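Local coordinates for protein TIR domain-containing adapter molecule 1 (Homo sapiens, PDB 4BSX) that serves as an adaptor in Toll-like receptor signalling that induces interferon-beta, its N-terminal helical domain resembling IFIT proteins, at residues Tyr28-Leu33 and Leu54-Glu59; Val95-Ala100 and Asp133-Glu138. The protein carries 2 engineered substitutions. All blocks are in the same frame, centred on the assembly; numbering follows the deposited sequence.

Contact 1 of 2, residues Tyr28-Leu33 and Leu54-Glu59; sequences YLKHKL and LGQETE
Lys30 NZ gives a hydrogen bond of 2.7 Å to Gln56 OE1, arriving in the plane of the amide and on a lone pair, with a C=O...N angle of 130°. A water sits 3.1 Å from Lys30 NZ, accepts from it, and donates to Glu59 OE1, so the ammonium is tied to the carboxylate indirectly. The direct distance from Lys30 NZ to Glu59 OE1, 4.1 Å, is too long for a salt bridge, though the opposite charges probably still attract. With CG anti to the backbone N (chi1 161°) and every later torsion extended, the lysine reaches across to the other segment, meeting the Gln56 and Glu59 chains at about a right angle. Nearer the root, Lys30 CB rests against Leu54 CD1 at 4.1 Å. Gly55, with positive phi, closes the preceding helix in a Schellman motif, and Gln56 follows as N-cap residue of the next, which places the lysine's partner in the short link between helices 43-53 and 57-65. Helix 43-53 lies between the two segments in sequence and backs them both: Val50 touches Lys30 and Leu51 touches Glu59, while Leu54 also packs on Gln23 and Leu26 of helix 23-33.

Contact 2 of 2, residues Val95-Ala100 and Asp133-Glu138; sequences VSWAVA and DHRLGE
A chi1 of -165° at Trp97 sets CG opposite the main-chain nitrogen and carries the indole out from helix 96-108 toward Arg135, whose own chain bends at chi3 (56°) to bring the guanidinium up against the outer corner of the six-membered ring. Trp97 CZ3 sits over one face of that guanidinium, 3.5 Å from Arg135 NE and offset toward the rim, while Trp97 CH2 lies 3.4 Å from Arg135 NH2. The two planes are 52° apart, an oblique meeting rather than a flat stack. Glu138 comes in at the ring edge, its CG in the plane of the indole and 3.8 Å from Trp97 CH2. Arg135 grips this glutamate side-on, Arg135 NE to Glu138 OE1 at 3.3 Å and Arg135 NH2 to Glu138 OE2 at 3.1 Å, both from above the carboxylate plane. These residues open helix 136-147: Arg135, its N-cap residue, lies inside a type I turn from Asp133 to Leu136, entered through an Asx turn in which Asp133 OD1 accepts from Arg135 N at 2.9 Å. An alanine here, keeping just the CB, is likely to leave the outer corner of the indole without most of its cover and Glu138 without its salt-bridge mate, freer to turn. Further along the same helix, Glu142 takes the hydrogen bond from Trp97 NE1, at the pyrrole side of the indole.

How the contacts relate
Neither contact belongs to the core: both are surface contacts of similar buried area, on opposite sides of the chain's centre. Their centres are 26 Å apart and their nearest atoms about 12 Å, with no touch between them. Contact 1 closes along the chain before contact 2 opens, and they share no helix; the first joins helix 23-33 to the start of helix 57-65, the second joins the starts of helices 96-108 and 136-147. In contact 1 the charged group itself crosses to the other segment and water completes the link. In contact 2 the ion pair stays within one segment, and an aromatic ring reaches over to pack against it.

Contact 1 of 2, residues Tyr28-Leu33 and Leu54-Glu59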
loop_
_atom_site.group_PDB
_atom_site.type_symbol
_atom_site.label_atom_id
_atom_site.label_comp_id
_atom_site.label_asym_id
_atom_site.label_seq_id
_atom_site.Cartn_x
_atom_site.Cartn_y
_atom_site.Cartn_z
ATOM N N TYR A 28 8.421 -11.728 -9.933
ATOM C CA TYR A 28 7.212 -11.551 -10.719
ATOM C C TYR A 28 6.550 -10.205 -10.444
ATOM O O TYR A 28 6.292 -9.460 -11.375
ATOM C CB TYR A 28 6.219 -12.671 -10.426
ATOM C CG TYR A 28 4.874 -12.455 -11.085
ATOM C CD1 TYR A 28 4.747 -12.457 -12.492
ATOM C CD2 TYR A 28 3.719 -12.221 -10.316
ATOM C CE1 TYR A 28 3.486 -12.241 -13.121
ATOM C CE2 TYR A 28 2.443 -12.000 -10.941
ATOM C CZ TYR A 28 2.353 -12.019 -12.321
ATOM O OH TYR A 28 1.124 -11.817 -12.889
ATOM N N LEU A 29 6.321 -9.858 -9.164
ATOM C CA LEU A 29 5.709 -8.561 -8.828
ATOM C C LEU A 29 6.584 -7.360 -9.198
ATOM O O LEU A 29 6.091 -6.349 -9.734
ATOM C CB LEU A 29 5.295 -8.516 -7.372
ATOM C CG LEU A 29 4.188 -9.550 -7.124
ATOM C CD1 LEU A 29 3.786 -9.682 -5.649
ATOM C CD2 LEU A 29 2.942 -9.197 -7.931
ATOM N N LYS A 30 7.876 -7.471 -8.954
ATOM C CA LYS A 30 8.800 -6.408 -9.339
ATOM C C LYS A 30 8.705 -6.135 -10.867
ATOM O O LYS A 30 8.693 -4.978 -11.310
ATOM C CB LYS A 30 10.243 -6.804 -8.943
ATOM C CG LYS A 30 11.332 -6.017 -9.674
ATOM C CD LYS A 30 12.766 -6.577 -9.456
ATOM C CE LYS A 30 13.793 -5.704 -10.224
ATOM N NZ LYS A 30 15.200 -6.101 -10.002
ATOM N N HIS A 31 8.681 -7.195 -11.671
ATOM C CA HIS A 31 8.774 -7.026 -13.102
ATOM C C HIS A 31 7.435 -6.458 -13.614
ATOM O O HIS A 31 7.407 -5.586 -14.490
ATOM C CB HIS A 31 9.064 -8.384 -13.769
ATOM C CG HIS A 31 10.402 -8.986 -13.423
ATOM N ND1 HIS A 31 11.569 -8.260 -13.374
ATOM C CD2 HIS A 31 10.733 -10.262 -13.123
ATOM C CE1 HIS A 31 12.572 -9.067 -13.057
ATOM N NE2 HIS A 31 12.086 -10.276 -12.889
ATOM N N LYS A 32 6.349 -6.985 -13.048
ATOM C CA LYS A 32 4.967 -6.641 -13.394
ATOM C C LYS A 32 4.478 -5.283 -12.879
ATOM O O LYS A 32 3.784 -4.573 -13.578
ATOM C CB LYS A 32 4.035 -7.709 -12.820
ATOM C CG LYS A 32 2.592 -7.503 -13.118
ATOM C CD LYS A 32 1.803 -8.699 -12.613
ATOM C CE LYS A 32 0.313 -8.523 -12.831
ATOM N NZ LYS A 32 -0.503 -9.717 -12.493
ATOM N N LEU A 33 4.812 -4.932 -11.644
ATOM C CA LEU A 33 4.194 -3.759 -11.010
ATOM C C LEU A 33 4.788 -2.474 -11.560
ATOM O O LEU A 33 4.188 -1.408 -11.454
ATOM C CB LEU A 33 4.392 -3.806 -9.500
ATOM C CG LEU A 33 3.508 -4.798 -8.736
ATOM C CD1 LEU A 33 3.738 -4.692 -7.237
ATOM C CD2 LEU A 33 2.030 -4.503 -9.048
ATOM N N LEU A 54 12.867 -7.598 -1.426
ATOM C CA LEU A 54 13.881 -8.327 -2.203
ATOM C C LEU A 54 15.277 -7.889 -1.799
ATOM O O LEU A 54 16.257 -8.378 -2.332
ATOM C CB LEU A 54 13.710 -8.087 -3.720
ATOM C CG LEU A 54 12.744 -9.037 -4.435
ATOM C CD1 LEU A 54 12.235 -8.469 -5.725
ATOM C CD2 LEU A 54 13.415 -10.381 -4.703
ATOM N N GLY A 55 15.390 -6.930 -0.887
ATOM C CA GLY A 55 16.716 -6.464 -0.517
ATOM C C GLY A 55 17.261 -5.375 -1.426
ATOM O O GLY A 55 18.371 -4.891 -1.210
ATOM N N GLN A 56 16.475 -4.966 -2.420
ATOM C CA GLN A 56 16.921 -3.964 -3.386
ATOM C C GLN A 56 16.507 -2.556 -2.937
ATOM O O GLN A 56 15.589 -1.932 -3.499
ATOM C CB GLN A 56 16.380 -4.300 -4.784
ATOM C CG GLN A 56 16.880 -5.656 -5.287
ATOM C CD GLN A 56 16.152 -6.174 -6.535
ATOM O OE1 GLN A 56 15.982 -5.458 -7.529
ATOM N NE2 GLN A 56 15.719 -7.433 -6.473
ATOM N N GLU A 57 17.220 -2.075 -1.930
ATOM C CA GLU A 57 16.962 -0.805 -1.272
ATOM C C GLU A 57 17.329 0.416 -2.110
ATOM O O GLU A 57 16.590 1.419 -2.115
ATOM C CB GLU A 57 17.746 -0.740 0.043
ATOM C CG GLU A 57 17.327 -1.778 1.080
ATOM C CD GLU A 57 17.501 -1.272 2.507
ATOM O OE1 GLU A 57 17.792 -0.061 2.681
ATOM O OE2 GLU A 57 17.338 -2.088 3.449
ATOM N N THR A 58 18.472 0.354 -2.790
ATOM C CA THR A 58 18.892 1.448 -3.670
ATOM C C THR A 58 17.793 1.786 -4.658
ATOM O O THR A 58 17.440 2.964 -4.815
ATOM C CB THR A 58 20.166 1.090 -4.428
ATOM O OG1 THR A 58 21.239 1.080 -3.506
ATOM C CG2 THR A 58 20.490 2.114 -5.524
ATOM N N GLU A 59 17.223 0.767 -5.300
ATOM C CA GLU A 59 16.205 1.016 -6.317
ATOM C C GLU A 59 14.907 1.410 -5.599
ATOM O O GLU A 59 14.217 2.333 -6.009
ATOM C CB GLU A 59 16.051 -0.202 -7.240
ATOM C CG GLU A 59 14.966 -0.095 -8.351
ATOM C CD GLU A 59 14.904 -1.353 -9.286
ATOM O OE1 GLU A 59 15.862 -2.153 -9.281
ATOM O OE2 GLU A 59 13.903 -1.556 -10.012
HETATM O O HOH W 1 16.124 -3.427 -11.368
#

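Contact 2 of 2, residues Val95-Ala100 and Asp133-Glu138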
loop_
_atom_site.group_PDB
_atom_site.type_symbol
_atom_site.label_atom_id
_atom_site.label_comp_id
_atom_site.label_asym_id
_atom_site.label_seq_id
_atom_site.Cartn_x
_atom_site.Cartn_y
_atom_site.Cartn_z
ATOM N N VAL A 95 -2.864 5.649 7.299
ATOM C CA VAL A 95 -2.435 4.763 6.217
ATOM C C VAL A 95 -3.572 3.849 5.728
ATOM O O VAL A 95 -3.357 2.983 4.900
ATOM C CB VAL A 95 -1.178 3.899 6.620
ATOM C CG1 VAL A 95 -0.043 4.793 7.095
ATOM C CG2 VAL A 95 -1.544 2.770 7.631
ATOM N N SER A 96 -4.787 4.033 6.222
ATOM C CA SER A 96 -5.799 2.988 6.075
ATOM C C SER A 96 -6.237 2.793 4.606
ATOM O O SER A 96 -6.518 1.665 4.178
ATOM C CB SER A 96 -6.993 3.302 6.974
ATOM O OG SER A 96 -7.666 4.473 6.518
ATOM N N TRP A 97 -6.231 3.878 3.831
ATOM C CA TRP A 97 -6.720 3.866 2.455
ATOM C C TRP A 97 -5.641 3.215 1.585
ATOM O O TRP A 97 -5.903 2.347 0.772
ATOM C CB TRP A 97 -7.037 5.294 1.971
ATOM C CG TRP A 97 -7.880 5.369 0.693
ATOM C CD1 TRP A 97 -8.094 4.373 -0.217
ATOM C CD2 TRP A 97 -8.624 6.504 0.219
ATOM N NE1 TRP A 97 -8.921 4.817 -1.230
ATOM C CE2 TRP A 97 -9.256 6.123 -0.987
ATOM C CE3 TRP A 97 -8.817 7.808 0.698
ATOM C CZ2 TRP A 97 -10.065 7.003 -1.726
ATOM C CZ3 TRP A 97 -9.601 8.684 -0.042
ATOM C CH2 TRP A 97 -10.228 8.274 -1.232
ATOM N N ALA A 98 -4.419 3.677 1.776
ATOM C CA ALA A 98 -3.261 3.086 1.158
ATOM C C ALA A 98 -3.214 1.596 1.462
ATOM O O ALA A 98 -3.006 0.764 0.583
ATOM C CB ALA A 98 -2.012 3.769 1.685
ATOM N N VAL A 99 -3.418 1.248 2.722
ATOM C CA VAL A 99 -3.404 -0.159 3.106
ATOM C C VAL A 99 -4.516 -0.939 2.374
ATOM O O VAL A 99 -4.240 -2.003 1.813
ATOM C CB VAL A 99 -3.402 -0.340 4.645
ATOM C CG1 VAL A 99 -3.758 -1.777 5.050
ATOM C CG2 VAL A 99 -2.031 0.046 5.223
ATOM N N ALA A 100 -5.750 -0.433 2.361
ATOM C CA ALA A 100 -6.827 -1.034 1.533
ATOM C C ALA A 100 -6.422 -1.295 0.036
ATOM O O ALA A 100 -6.699 -2.352 -0.543
ATOM C CB ALA A 100 -8.065 -0.128 1.581
ATOM N N ASP A 133 -14.245 13.116 6.599
ATOM C CA ASP A 133 -13.391 13.472 5.472
ATOM C C ASP A 133 -14.279 13.727 4.217
ATOM O O ASP A 133 -15.230 12.971 3.971
ATOM C CB ASP A 133 -12.447 12.299 5.208
ATOM C CG ASP A 133 -11.243 12.680 4.398
ATOM O OD1 ASP A 133 -11.415 13.127 3.243
ATOM O OD2 ASP A 133 -10.126 12.513 4.932
ATOM N N HIS A 134 -13.965 14.780 3.441
ATOM C CA HIS A 134 -14.755 15.107 2.235
ATOM C C HIS A 134 -14.507 14.090 1.118
ATOM O O HIS A 134 -15.216 14.075 0.136
ATOM C CB HIS A 134 -14.455 16.507 1.693
ATOM C CG HIS A 134 -13.020 16.707 1.330
ATOM N ND1 HIS A 134 -12.491 16.297 0.121
ATOM C CD2 HIS A 134 -11.995 17.258 2.023
ATOM C CE1 HIS A 134 -11.203 16.589 0.084
ATOM N NE2 HIS A 134 -10.876 17.168 1.228
ATOM N N ARG A 135 -13.515 13.227 1.284
ATOM C CA ARG A 135 -13.287 12.194 0.296
ATOM C C ARG A 135 -13.964 10.897 0.715
ATOM O O ARG A 135 -13.726 9.859 0.122
ATOM C CB ARG A 135 -11.788 11.961 0.093
ATOM C CG ARG A 135 -11.005 13.219 -0.342
ATOM C CD ARG A 135 -9.543 12.870 -0.628
ATOM N NE ARG A 135 -9.416 11.807 -1.647
ATOM C CZ ARG A 135 -8.257 11.298 -2.085
ATOM N NH1 ARG A 135 -7.105 11.744 -1.591
ATOM N NH2 ARG A 135 -8.235 10.338 -3.023
ATOM N N LEU A 136 -14.798 10.932 1.738
ATOM C CA LEU A 136 -15.431 9.685 2.178
ATOM C C LEU A 136 -16.236 8.987 1.087
ATOM O O LEU A 136 -16.136 7.766 0.973
ATOM C CB LEU A 136 -16.344 9.906 3.372
ATOM C CG LEU A 136 -17.025 8.632 3.900
ATOM C CD1 LEU A 136 -15.998 7.643 4.434
ATOM C CD2 LEU A 136 -18.020 9.030 4.984
ATOM N N GLY A 137 -17.086 9.737 0.371
ATOM C CA GLY A 137 -17.911 9.179 -0.696
ATOM C C GLY A 137 -17.039 8.460 -1.750
ATOM O O GLY A 137 -17.312 7.343 -2.174
ATOM N N GLU A 138 -15.980 9.147 -2.168
ATOM C CA GLU A 138 -14.980 8.601 -3.075
ATOM C C GLU A 138 -14.496 7.232 -2.658
ATOM O O GLU A 138 -14.436 6.306 -3.486
ATOM C CB GLU A 138 -13.781 9.555 -3.171
ATOM C CG GLU A 138 -12.667 8.988 -4.021
ATOM C CD GLU A 138 -11.591 10.005 -4.283
ATOM O OE1 GLU A 138 -11.761 11.144 -3.828
ATOM O OE2 GLU A 138 -10.595 9.671 -4.953
#